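Local coordinates for protein predicted acetamidase/formamidase (Thermoanaerobacter tengcongensis, PDB 3TKK) that probably hydrolyses carbon-nitrogen bonds other than peptide bonds in linear amides, and binds zinc and calcium ions, at residues E69-G74 with V209-G214; V76-I81 with E168-V173; I84-K89 with V113-G118. All blocks are in the same frame, centred on the assembly; numbering follows the deposited sequence.

Contact 1: residues E69-G74 with V209-G214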
ATOM      1  N   GLU A  69     -24.986  21.453 -12.671  1.00 26.39           N
ATOM      2  CA  GLU A  69     -25.281  21.953 -14.024  1.00 28.83           C
ATOM      3  C   GLU A  69     -24.081  21.920 -14.955  1.00 30.45           C
ATOM      4  O   GLU A  69     -23.076  22.441 -14.579  1.00 31.38           O
ATOM      5  CB  GLU A  69     -25.864  23.388 -13.978  1.00 28.91           C
ATOM      6  CG  GLU A  69     -27.365  23.271 -13.649  1.00 32.64           C
ATOM      7  CD  GLU A  69     -28.118  24.584 -13.467  1.00 35.84           C
ATOM      8  OE1 GLU A  69     -27.604  25.688 -13.738  1.00 36.13           O
ATOM      9  OE2 GLU A  69     -29.269  24.467 -13.017  1.00 37.68           O
ATOM     10  N   GLY A  70     -24.264  21.402 -16.188  1.00 29.00           N
ATOM     11  CA  GLY A  70     -23.210  21.463 -17.241  1.00 29.28           C
ATOM     12  C   GLY A  70     -22.497  20.120 -17.295  1.00 30.28           C
ATOM     13  O   GLY A  70     -21.754  19.820 -18.263  1.00 33.51           O
ATOM     14  N   ALA A  71     -22.662  19.300 -16.264  1.00 27.12           N
ATOM     15  CA  ALA A  71     -21.907  18.088 -16.279  1.00 27.36           C
ATOM     16  C   ALA A  71     -22.635  17.207 -17.199  1.00 28.15           C
ATOM     17  O   ALA A  71     -23.834  17.010 -16.999  1.00 26.97           O
ATOM     18  CB  ALA A  71     -21.855  17.420 -14.763  1.00 26.90           C
ATOM     19  N   LYS A  72     -21.938  16.643 -18.199  1.00 29.68           N
ATOM     20  CA  LYS A  72     -22.545  15.710 -19.089  1.00 33.19           C
ATOM     21  C   LYS A  72     -21.826  14.372 -19.139  1.00 33.08           C
ATOM     22  O   LYS A  72     -20.649  14.268 -18.783  1.00 29.11           O
ATOM     23  CB  LYS A  72     -22.609  16.330 -20.501  1.00 39.12           C
ATOM     24  CG  LYS A  72     -23.722  17.448 -20.541  1.00 41.87           C
ATOM     25  CD  LYS A  72     -24.069  17.932 -21.906  1.00 49.12           C
ATOM     26  CE  LYS A  72     -24.806  19.305 -21.804  1.00 52.15           C
ATOM     27  NZ  LYS A  72     -26.286  19.366 -21.397  1.00 53.20           N
ATOM     28  N   GLU A  73     -22.518  13.336 -19.587  1.00 31.67           N
ATOM     29  CA  GLU A  73     -21.847  12.057 -19.761  1.00 30.38           C
ATOM     30  C   GLU A  73     -20.510  12.188 -20.481  1.00 31.72           C
ATOM     31  O   GLU A  73     -20.473  12.682 -21.561  1.00 29.55           O
ATOM     32  CB  GLU A  73     -22.709  11.126 -20.611  1.00 37.03           C
ATOM     33  CG  GLU A  73     -22.004   9.816 -20.958  1.00 40.28           C
ATOM     34  CD  GLU A  73     -22.964   8.784 -21.580  1.00 46.54           C
ATOM     35  OE1 GLU A  73     -23.958   9.174 -22.265  1.00 51.67           O
ATOM     36  OE2 GLU A  73     -22.741   7.588 -21.395  1.00 48.19           O
ATOM     37  N   GLY A  74     -19.397  11.732 -19.866  1.00 27.55           N
ATOM     38  CA  GLY A  74     -18.102  11.787 -20.594  1.00 29.22           C
ATOM     39  C   GLY A  74     -17.231  12.902 -20.019  1.00 30.25           C
ATOM     40  O   GLY A  74     -16.008  12.876 -20.257  1.00 31.91           O
ATOM     41  N   VAL A 209     -17.450  22.042  -6.271  1.00 23.68           N
ATOM     42  CA  VAL A 209     -17.553  21.203  -7.427  1.00 23.33           C
ATOM     43  C   VAL A 209     -17.123  21.973  -8.670  1.00 24.37           C
ATOM     44  O   VAL A 209     -17.439  23.136  -8.787  1.00 26.98           O
ATOM     45  CB  VAL A 209     -18.964  20.635  -7.661  1.00 22.96           C
ATOM     46  CG1 VAL A 209     -19.343  19.535  -6.652  1.00 21.94           C
ATOM     47  CG2 VAL A 209     -20.066  21.814  -7.637  1.00 23.83           C
ATOM     48  N   GLU A 210     -16.464  21.286  -9.624  1.00 24.28           N
ATOM     49  CA  GLU A 210     -16.192  21.854 -10.981  1.00 26.75           C
ATOM     50  C   GLU A 210     -16.394  20.812 -12.077  1.00 25.35           C
ATOM     51  O   GLU A 210     -15.912  19.716 -11.952  1.00 24.35           O
ATOM     52  CB  GLU A 210     -14.765  22.274 -11.104  1.00 27.98           C
ATOM     53  CG  GLU A 210     -14.488  23.524 -10.334  1.00 38.82           C
ATOM     54  CD  GLU A 210     -13.107  24.075 -10.645  1.00 45.97           C
ATOM     55  OE1 GLU A 210     -12.419  23.648 -11.658  1.00 47.32           O
ATOM     56  OE2 GLU A 210     -12.731  24.961  -9.873  1.00 50.50           O
ATOM     57  N   VAL A 211     -17.019  21.212 -13.160  1.00 25.99           N
ATOM     58  CA  VAL A 211     -17.146  20.334 -14.311  1.00 28.44           C
ATOM     59  C   VAL A 211     -15.864  20.519 -15.172  1.00 31.12           C
ATOM     60  O   VAL A 211     -15.488  21.644 -15.493  1.00 29.94           O
ATOM     61  CB  VAL A 211     -18.425  20.698 -15.061  1.00 29.45           C
ATOM     62  CG1 VAL A 211     -18.540  19.877 -16.321  1.00 31.54           C
ATOM     63  CG2 VAL A 211     -19.586  20.458 -14.119  1.00 27.03           C
ATOM     64  N   ILE A 212     -15.159  19.436 -15.453  1.00 29.71           N
ATOM     65  CA  ILE A 212     -14.019  19.466 -16.403  1.00 33.14           C
ATOM     66  C   ILE A 212     -14.427  18.883 -17.725  1.00 31.58           C
ATOM     67  O   ILE A 212     -14.982  17.770 -17.758  1.00 31.22           O
ATOM     68  CB  ILE A 212     -12.870  18.553 -15.939  1.00 32.16           C
ATOM     69  CG1 ILE A 212     -12.297  18.960 -14.536  1.00 32.43           C
ATOM     70  CG2 ILE A 212     -11.840  18.460 -17.045  1.00 34.25           C
ATOM     71  CD1 ILE A 212     -11.974  20.375 -14.437  1.00 36.56           C
ATOM     72  N   LYS A 213     -14.160  19.615 -18.817  1.00 35.33           N
ATOM     73  CA  LYS A 213     -14.398  19.155 -20.198  1.00 36.67           C
ATOM     74  C   LYS A 213     -13.146  18.664 -20.952  1.00 39.42           C
ATOM     75  O   LYS A 213     -12.038  19.115 -20.706  1.00 37.91           O
ATOM     76  CB  LYS A 213     -15.048  20.290 -21.036  1.00 40.38           C
ATOM     77  CG  LYS A 213     -16.213  20.993 -20.347  1.00 37.86           C
ATOM     78  CD  LYS A 213     -17.425  20.141 -20.573  1.00 38.01           C
ATOM     79  CE  LYS A 213     -18.714  20.898 -20.356  1.00 35.90           C
ATOM     80  NZ  LYS A 213     -19.856  19.979 -20.407  1.00 32.55           N
ATOM     81  N   GLY A 214     -13.319  17.736 -21.876  1.00 39.97           N
ATOM     82  CA  GLY A 214     -12.167  17.197 -22.577  1.00 43.36           C
ATOM     83  C   GLY A 214     -11.133  16.362 -21.798  1.00 44.06           C
ATOM     84  O   GLY A 214      -9.974  16.233 -22.237  1.00 44.83           O
TER
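A71 and V211 bring the two backbones nearest, with their CA atoms 5.6 Å apart, where the loop 69-74 passes over the end of strand 203-212. V211 points toward the loop and carries the apolar part of the contact. Its CG1 lies anti to the backbone N (chi1 176°) and rests 3.8 Å from A71 CA. Its other methyl, CG2, meets A71 CB, also at 3.8 Å. The fork of the valine therefore sits against the G70-A71 link. An alanine in place of V211 would probably open a gap beside A71 and leave its CB without this apolar neighbour.

K213 reaches the same loop from two residues further on. The K213 chain bends at chi2, and the rest of it runs extended; NZ donates a hydrogen bond to G70 O, 2.9 Å away. The ammonium group approaches nearly in line with the carbonyl, at a C=O...N angle of 163°. NZ also forms a salt bridge with D75, so a backbone oxygen and a carboxylate share it. G70 has a positive phi (100°), and a CB there would run into the carbonyl O of E69. E69 itself turns away and pairs with K27. The contact lies away from the metal sites. The arrangement is a surface loop between strands 62-69 and 76-86, fastened to the end of a strand next to 76-86 in a mixed sheet.

Contact 2: residues V76-I81 with E168-V173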
ATOM      1  N   VAL A  76     -15.780  15.240 -16.560  1.00 25.14           N
ATOM      2  CA  VAL A  76     -15.226  14.684 -15.391  1.00 24.00           C
ATOM      3  C   VAL A  76     -15.717  15.648 -14.321  1.00 26.50           C
ATOM      4  O   VAL A  76     -15.762  16.869 -14.587  1.00 24.36           O
ATOM      5  CB  VAL A  76     -13.653  14.628 -15.442  1.00 26.29           C
ATOM      6  CG1 VAL A  76     -13.057  14.571 -14.036  1.00 23.15           C
ATOM      7  CG2 VAL A  76     -13.194  13.414 -16.287  1.00 24.48           C
ATOM      8  N   LEU A  77     -16.115  15.144 -13.146  1.00 22.53           N
ATOM      9  CA  LEU A  77     -16.421  16.124 -12.057  1.00 22.29           C
ATOM     10  C   LEU A  77     -15.311  16.185 -11.081  1.00 23.18           C
ATOM     11  O   LEU A  77     -14.944  15.146 -10.501  1.00 22.63           O
ATOM     12  CB  LEU A  77     -17.642  15.709 -11.303  1.00 21.68           C
ATOM     13  CG  LEU A  77     -18.205  16.520 -10.139  1.00 21.48           C
ATOM     14  CD1 LEU A  77     -18.953  17.702 -10.808  1.00 22.44           C
ATOM     15  CD2 LEU A  77     -19.213  15.658  -9.310  1.00 20.78           C
ATOM     16  N   LYS A  78     -14.822  17.401 -10.828  1.00 22.95           N
ATOM     17  CA  LYS A  78     -13.794  17.637  -9.816  1.00 22.18           C
ATOM     18  C   LYS A  78     -14.421  18.198  -8.522  1.00 22.46           C
ATOM     19  O   LYS A  78     -15.253  19.106  -8.591  1.00 22.41           O
ATOM     20  CB  LYS A  78     -12.751  18.588 -10.387  1.00 23.27           C
ATOM     21  CG  LYS A  78     -11.807  19.236  -9.320  1.00 26.41           C
ATOM     22  CD  LYS A  78     -10.819  20.244 -10.045  1.00 25.67           C
ATOM     23  CE  LYS A  78     -10.467  21.357  -9.057  1.00 34.44           C
ATOM     24  NZ  LYS A  78      -9.388  22.215  -9.694  1.00 34.93           N
ATOM     25  N   VAL A  79     -14.057  17.554  -7.388  1.00 22.66           N
ATOM     26  CA  VAL A  79     -14.652  17.825  -6.109  1.00 22.32           C
ATOM     27  C   VAL A  79     -13.479  18.164  -5.181  1.00 22.75           C
ATOM     28  O   VAL A  79     -12.614  17.347  -4.844  1.00 23.29           O
ATOM     29  CB  VAL A  79     -15.471  16.636  -5.552  1.00 20.93           C
ATOM     30  CG1 VAL A  79     -16.091  17.027  -4.136  1.00 19.80           C
ATOM     31  CG2 VAL A  79     -16.463  16.031  -6.590  1.00 19.81           C
ATOM     32  N   LYS A  80     -13.392  19.404  -4.803  1.00 21.81           N
ATOM     33  CA  LYS A  80     -12.329  19.842  -3.913  1.00 22.22           C
ATOM     34  C   LYS A  80     -12.859  19.694  -2.482  1.00 21.84           C
ATOM     35  O   LYS A  80     -13.839  20.420  -2.097  1.00 22.22           O
ATOM     36  CB  LYS A  80     -11.993  21.312  -4.249  1.00 23.61           C
ATOM     37  CG  LYS A  80     -10.841  21.846  -3.408  1.00 30.87           C
ATOM     38  CD  LYS A  80     -10.464  23.346  -3.785  1.00 39.17           C
ATOM     39  CE  LYS A  80      -9.949  23.529  -5.215  1.00 44.28           C
ATOM     40  NZ  LYS A  80     -11.072  23.257  -6.173  1.00 46.88           N
ATOM     41  N   ILE A  81     -12.187  18.841  -1.661  1.00 21.26           N
ATOM     42  CA  ILE A  81     -12.506  18.674  -0.232  1.00 21.07           C
ATOM     43  C   ILE A  81     -11.739  19.781   0.579  1.00 22.19           C
ATOM     44  O   ILE A  81     -10.511  19.693   0.763  1.00 22.45           O
ATOM     45  CB  ILE A  81     -12.077  17.317   0.259  1.00 20.94           C
ATOM     46  CG1 ILE A  81     -12.651  16.192  -0.684  1.00 19.28           C
ATOM     47  CG2 ILE A  81     -12.628  17.140   1.735  1.00 20.09           C
ATOM     48  CD1 ILE A  81     -14.140  16.389  -0.864  1.00 21.08           C
ATOM     49  N   GLU A 168      -8.471  16.568  -3.950  1.00 22.99           N
ATOM     50  CA  GLU A 168      -9.407  16.738  -5.020  1.00 22.71           C
ATOM     51  C   GLU A 168      -9.693  15.365  -5.566  1.00 23.87           C
ATOM     52  O   GLU A 168      -8.784  14.641  -5.897  1.00 21.71           O
ATOM     53  CB  GLU A 168      -8.707  17.535  -6.132  1.00 25.35           C
ATOM     54  CG  GLU A 168      -8.656  19.025  -5.854  1.00 29.32           C
ATOM     55  CD  GLU A 168      -7.647  19.648  -6.828  1.00 35.90           C
ATOM     56  OE1 GLU A 168      -7.253  18.996  -7.861  1.00 36.12           O
ATOM     57  OE2 GLU A 168      -7.231  20.730  -6.553  1.00 35.73           O
ATOM     58  N   VAL A 169     -10.944  14.978  -5.667  1.00 20.29           N
ATOM     59  CA  VAL A 169     -11.289  13.708  -6.295  1.00 19.97           C
ATOM     60  C   VAL A 169     -11.958  13.941  -7.661  1.00 22.78           C
ATOM     61  O   VAL A 169     -12.871  14.837  -7.752  1.00 21.09           O
ATOM     62  CB  VAL A 169     -12.313  13.051  -5.412  1.00 18.27           C
ATOM     63  CG1 VAL A 169     -12.447  11.598  -5.906  1.00 20.46           C
ATOM     64  CG2 VAL A 169     -11.786  13.066  -3.956  1.00 22.02           C
ATOM     65  N   TYR A 170     -11.568  13.191  -8.694  1.00 19.63           N
ATOM     66  CA  TYR A 170     -12.028  13.451  -9.999  1.00 21.05           C
ATOM     67  C   TYR A 170     -12.811  12.282 -10.341  1.00 22.52           C
ATOM     68  O   TYR A 170     -12.313  11.204 -10.194  1.00 22.53           O
ATOM     69  CB  TYR A 170     -10.824  13.582 -10.926  1.00 21.96           C
ATOM     70  CG  TYR A 170     -10.029  14.825 -10.642  1.00 25.71           C
ATOM     71  CD1 TYR A 170     -10.172  15.959 -11.472  1.00 26.54           C
ATOM     72  CD2 TYR A 170      -9.155  14.867  -9.606  1.00 24.85           C
ATOM     73  CE1 TYR A 170      -9.451  17.071 -11.286  1.00 31.31           C
ATOM     74  CE2 TYR A 170      -8.370  15.984  -9.397  1.00 28.04           C
ATOM     75  CZ  TYR A 170      -8.545  17.096 -10.208  1.00 31.28           C
ATOM     76  OH  TYR A 170      -7.803  18.213 -10.022  1.00 33.43           O
ATOM     77  N   PHE A 171     -14.053  12.454 -10.839  1.00 22.99           N
ATOM     78  CA  PHE A 171     -14.863  11.346 -11.174  1.00 19.99           C
ATOM     79  C   PHE A 171     -15.276  11.388 -12.627  1.00 20.91           C
ATOM     80  O   PHE A 171     -15.746  12.455 -13.121  1.00 21.69           O
ATOM     81  CB  PHE A 171     -16.241  11.452 -10.373  1.00 19.88           C
ATOM     82  CG  PHE A 171     -16.097  11.218  -8.913  1.00 18.81           C
ATOM     83  CD1 PHE A 171     -15.910   9.944  -8.427  1.00 18.29           C
ATOM     84  CD2 PHE A 171     -16.178  12.247  -8.056  1.00 19.98           C
ATOM     85  CE1 PHE A 171     -15.689   9.700  -7.028  1.00 19.57           C
ATOM     86  CE2 PHE A 171     -15.964  12.062  -6.642  1.00 18.99           C
ATOM     87  CZ  PHE A 171     -15.773  10.767  -6.138  1.00 18.58           C
ATOM     88  N   PRO A 172     -15.193  10.270 -13.299  1.00 21.12           N
ATOM     89  CA  PRO A 172     -15.924  10.250 -14.563  1.00 22.08           C
ATOM     90  C   PRO A 172     -17.409  10.459 -14.396  1.00 22.10           C
ATOM     91  O   PRO A 172     -18.005   9.852 -13.500  1.00 21.44           O
ATOM     92  CB  PRO A 172     -15.777   8.803 -15.073  1.00 22.28           C
ATOM     93  CG  PRO A 172     -14.940   8.027 -14.075  1.00 21.37           C
ATOM     94  CD  PRO A 172     -14.774   8.938 -12.825  1.00 20.55           C
ATOM     95  N   VAL A 173     -18.037  11.222 -15.309  1.00 26.26           N
ATOM     96  CA  VAL A 173     -19.492  11.503 -15.324  1.00 23.28           C
ATOM     97  C   VAL A 173     -20.204  10.496 -16.230  1.00 27.66           C
ATOM     98  O   VAL A 173     -19.882  10.349 -17.419  1.00 28.82           O
ATOM     99  CB  VAL A 173     -19.778  12.970 -15.803  1.00 26.19           C
ATOM    100  CG1 VAL A 173     -21.233  13.328 -15.629  1.00 24.37           C
ATOM    101  CG2 VAL A 173     -18.994  13.960 -14.849  1.00 23.42           C
TER
HETATM  102  O   HOH W   1      -7.363  22.787  -7.898  1.00 18.94           O
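The first torsions of K78 and Y170 turn their CG atoms so that the side chains lie together. K78 CG is anti to the backbone N (chi1 164°), while Y170 CG is anti to its carbonyl carbon (chi1 -69°). The lysine chain then runs extended beside the ring, pointing the same way. K78 CB lies 3.7 Å from Y170 CE1, and K78 CD lies 3.6 Å from Y170 OH. The two residues are a non-hydrogen-bonded pair in an antiparallel beta ladder, inside the large mixed sheet of the chain. Strands 76-81 and 168-172 run at 160° to each other.

L77 with F171 and V79 with V169 are the hydrogen-bonded pairs. Each pair exchanges two backbone bonds, and the shortest is L77 N to F171 O at 2.7 Å. Between and beside these pairs the CA-H groups of V76, K78, E168 and Y170 also approach carbonyl oxygens.

The two faces differ. L77, V79, V169 and F171 make one buried apolar face, where V79 CG2 touches the edge of the F171 ring at CE2, 4.0 Å away. This face continues onto I137 of strand 133-138 through F171 and onto L207 of strand 203-212 through V79. Beyond the strand end, V173 CG2 packs against the backbone N of L77. On the other face V76 CG1 sits at the edge of the Y170 ring, and F301 makes an edge-to-face stack with that ring.

Further along this face the chemistry becomes polar. Y170 OH lies close to E168 OE1, but the modelled distance is doubtfully short. K78 NZ stands 4.1 Å from E168 OE2, too far for a direct salt bridge. One water joins them, accepting from K78 NZ at 2.8 Å and donating to E168 OE2.

Contact 3: residues I84-K89 with V113-G118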
ATOM      1  N   ILE A  84     -13.250  19.045   6.662  1.00 22.82           N
ATOM      2  CA  ILE A  84     -14.115  17.958   7.150  1.00 26.02           C
ATOM      3  C   ILE A  84     -14.275  18.165   8.672  1.00 26.99           C
ATOM      4  O   ILE A  84     -13.260  18.171   9.389  1.00 31.44           O
ATOM      5  CB  ILE A  84     -13.456  16.603   6.897  1.00 22.76           C
ATOM      6  CG1 ILE A  84     -13.288  16.350   5.412  1.00 23.22           C
ATOM      7  CG2 ILE A  84     -14.215  15.373   7.419  1.00 21.33           C
ATOM      8  CD1 ILE A  84     -12.644  14.938   5.182  1.00 19.38           C
ATOM      9  N   GLU A  85     -15.490  18.319   9.192  1.00 26.18           N
ATOM     10  CA  GLU A  85     -15.626  18.293  10.638  1.00 27.44           C
ATOM     11  C   GLU A  85     -16.311  17.063  11.117  1.00 28.07           C
ATOM     12  O   GLU A  85     -17.199  16.522  10.394  1.00 30.37           O
ATOM     13  CB  GLU A  85     -16.312  19.603  11.111  1.00 36.32           C
ATOM     14  CG  GLU A  85     -15.459  20.805  10.670  1.00 43.17           C
ATOM     15  CD  GLU A  85     -16.263  22.148  10.543  1.00 49.81           C
ATOM     16  OE1 GLU A  85     -15.896  23.020   9.681  1.00 50.63           O
ATOM     17  OE2 GLU A  85     -17.245  22.329  11.319  1.00 52.92           O
ATOM     18  N   VAL A  86     -15.845  16.465  12.212  1.00 23.83           N
ATOM     19  CA  VAL A  86     -16.413  15.192  12.611  1.00 23.31           C
ATOM     20  C   VAL A  86     -17.114  15.414  13.994  1.00 26.04           C
ATOM     21  O   VAL A  86     -16.734  16.235  14.786  1.00 27.45           O
ATOM     22  CB  VAL A  86     -15.397  14.027  12.682  1.00 22.59           C
ATOM     23  CG1 VAL A  86     -14.691  13.859  11.256  1.00 21.51           C
ATOM     24  CG2 VAL A  86     -14.378  14.282  13.863  1.00 23.56           C
ATOM     25  N   ALA A  87     -18.154  14.624  14.256  1.00 27.41           N
ATOM     26  CA  ALA A  87     -18.824  14.657  15.551  1.00 25.69           C
ATOM     27  C   ALA A  87     -17.889  14.274  16.713  1.00 29.40           C
ATOM     28  O   ALA A  87     -16.799  13.709  16.484  1.00 29.42           O
ATOM     29  CB  ALA A  87     -20.044  13.905  15.572  1.00 29.60           C
ATOM     30  N   GLU A  88     -18.295  14.613  17.939  1.00 27.80           N
ATOM     31  CA  GLU A  88     -17.460  14.348  19.148  1.00 32.76           C
ATOM     32  C   GLU A  88     -17.541  12.919  19.671  1.00 31.96           C
ATOM     33  O   GLU A  88     -16.928  12.579  20.685  1.00 33.96           O
ATOM     34  CB  GLU A  88     -17.784  15.385  20.265  1.00 34.09           C
ATOM     35  CG  GLU A  88     -19.172  15.400  20.473  1.00 39.13           C
ATOM     36  CD  GLU A  88     -19.625  16.396  21.535  1.00 45.15           C
ATOM     37  OE1 GLU A  88     -19.395  16.119  22.748  1.00 49.42           O
ATOM     38  OE2 GLU A  88     -20.217  17.428  21.136  1.00 44.16           O
ATOM     39  N   LYS A  89     -18.304  12.074  19.012  1.00 27.71           N
ATOM     40  CA  LYS A  89     -18.158  10.656  19.310  1.00 32.86           C
ATOM     41  C   LYS A  89     -18.156   9.826  18.026  1.00 28.93           C
ATOM     42  O   LYS A  89     -18.538  10.344  16.999  1.00 28.18           O
ATOM     43  CB  LYS A  89     -19.247  10.146  20.207  1.00 38.34           C
ATOM     44  CG  LYS A  89     -20.493   9.755  19.499  1.00 40.92           C
ATOM     45  CD  LYS A  89     -21.621   9.894  20.567  1.00 46.82           C
ATOM     46  CE  LYS A  89     -22.931  10.298  19.871  1.00 48.74           C
ATOM     47  NZ  LYS A  89     -23.394   9.176  19.038  1.00 48.92           N
ATOM     48  N   VAL A 113     -16.616   5.543  21.039  1.00 28.26           N
ATOM     49  CA  VAL A 113     -15.493   6.279  21.615  1.00 27.60           C
ATOM     50  C   VAL A 113     -15.724   7.790  21.584  1.00 30.38           C
ATOM     51  O   VAL A 113     -16.291   8.318  20.633  1.00 31.96           O
ATOM     52  CB  VAL A 113     -14.199   5.986  20.861  1.00 26.41           C
ATOM     53  CG1 VAL A 113     -13.831   4.557  21.138  1.00 26.33           C
ATOM     54  CG2 VAL A 113     -14.414   6.040  19.322  1.00 27.80           C
ATOM     55  N   ASP A 114     -15.219   8.478  22.596  1.00 32.85           N
ATOM     56  CA  ASP A 114     -15.159   9.919  22.602  1.00 34.05           C
ATOM     57  C   ASP A 114     -14.068  10.404  21.649  1.00 30.06           C
ATOM     58  O   ASP A 114     -13.057   9.733  21.420  1.00 28.94           O
ATOM     59  CB  ASP A 114     -14.953  10.408  24.038  1.00 39.85           C
ATOM     60  CG  ASP A 114     -16.112  10.080  24.892  1.00 42.69           C
ATOM     61  OD1 ASP A 114     -17.264  10.060  24.386  1.00 44.86           O
ATOM     62  OD2 ASP A 114     -15.852   9.752  26.048  1.00 49.35           O
ATOM     63  N   ILE A 115     -14.393  11.489  20.962  1.00 28.68           N
ATOM     64  CA  ILE A 115     -13.417  12.209  20.162  1.00 28.12           C
ATOM     65  C   ILE A 115     -13.311  13.542  20.881  1.00 29.73           C
ATOM     66  O   ILE A 115     -14.344  14.227  21.053  1.00 30.42           O
ATOM     67  CB  ILE A 115     -13.865  12.350  18.690  1.00 28.13           C
ATOM     68  CG1 ILE A 115     -13.934  10.938  18.125  1.00 25.39           C
ATOM     69  CG2 ILE A 115     -12.826  13.231  17.922  1.00 28.88           C
ATOM     70  CD1 ILE A 115     -14.561  10.680  16.811  1.00 26.20           C
ATOM     71  N   LYS A 116     -12.123  13.848  21.371  1.00 30.51           N
ATOM     72  CA  LYS A 116     -11.889  15.093  22.092  1.00 32.28           C
ATOM     73  C   LYS A 116     -10.505  15.652  21.933  1.00 32.66           C
ATOM     74  O   LYS A 116      -9.556  14.918  21.847  1.00 32.11           O
ATOM     75  CB  LYS A 116     -12.057  14.845  23.562  1.00 38.62           C
ATOM     76  CG  LYS A 116     -13.241  14.061  23.890  1.00 43.55           C
ATOM     77  CD  LYS A 116     -14.116  14.716  24.810  1.00 46.52           C
ATOM     78  CE  LYS A 116     -15.188  15.379  23.961  1.00 47.41           C
ATOM     79  NZ  LYS A 116     -16.415  15.679  24.825  1.00 50.49           N
ATOM     80  N   ASP A 117     -10.369  16.991  21.982  1.00 34.32           N
ATOM     81  CA  ASP A 117      -9.009  17.533  21.973  1.00 34.64           C
ATOM     82  C   ASP A 117      -8.308  17.049  20.668  1.00 34.23           C
ATOM     83  O   ASP A 117      -7.094  16.843  20.643  1.00 36.26           O
ATOM     84  CB  ASP A 117      -8.273  17.007  23.197  1.00 35.83           C
ATOM     85  CG  ASP A 117      -7.055  17.886  23.567  1.00 37.49           C
ATOM     86  OD1 ASP A 117      -7.012  19.008  23.098  1.00 38.08           O
ATOM     87  OD2 ASP A 117      -6.128  17.425  24.277  1.00 39.76           O
ATOM     88  N   GLY A 118      -9.074  16.845  19.598  1.00 32.02           N
ATOM     89  CA  GLY A 118      -8.487  16.348  18.343  1.00 31.42           C
ATOM     90  C   GLY A 118      -8.035  14.897  18.315  1.00 29.46           C
ATOM     91  O   GLY A 118      -7.260  14.486  17.435  1.00 29.73           O
TER
HETATM   92  O   HOH W   2     -19.311  16.339  25.179  1.00 20.26           O
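E88 and I115 make the backbone link. I115 N donates to E88 O at 2.8 Å, with a nearly straight N-H...O angle of 167°. The donor stands above the carbonyl plane, 50° out of it. Next to this bond, K89 and D114 form an antiparallel non-hydrogen-bonded pair. K89 CA comes 3.3 Å from V113 O in a CA-H...O contact.

Packing centres on I115, which points toward segment 84-89. Its CD1 lies against the backbone, 3.8 Å from A87 O and beside the carbonyl carbon of K89. The apolar contact of its CG2 with V86 CG2 is looser, at 4.5 Å.

Charge pairing lies on the exposed side. E88 CG sits between the backbone N and the carbonyl carbon (chi1 52°), and the chain extends from there. E88 OE1 and K116 NZ form a long salt bridge of 3.7 Å.

The V86 side chain lies about 7 Å from that of H186, a zinc ligand. The contact lies where strand 76-86 leaves the large mixed sheet and the chain enters the four-stranded antiparallel sheet. There strand 89-95 is an outer strand beside 108-116. Both V86 and I115 also touch V201, in a loop next to strand 203-212.

Overall arrangement
Contact 2 is the buried one, contact 1 lies at the surface, and contact 3 is partly buried. Contacts 1 and 2 adjoin in the large mixed sheet, their centres 9 Å apart. Strand 76-86 lies between 203-212 and 168-172, and E210 N and I212 N probably bond to K78 O and V76 O. Contact 3 uses the far end of strand 76-86, with its centre about 27 Å from that of contact 2, and leads into the smaller antiparallel sheet. The chemistry follows position. Contact 2 is a regular ladder with an apolar face. Contact 1 relies on one lysine bond and a valine. Contact 3 joins one backbone bond to a long, exposed ion pair.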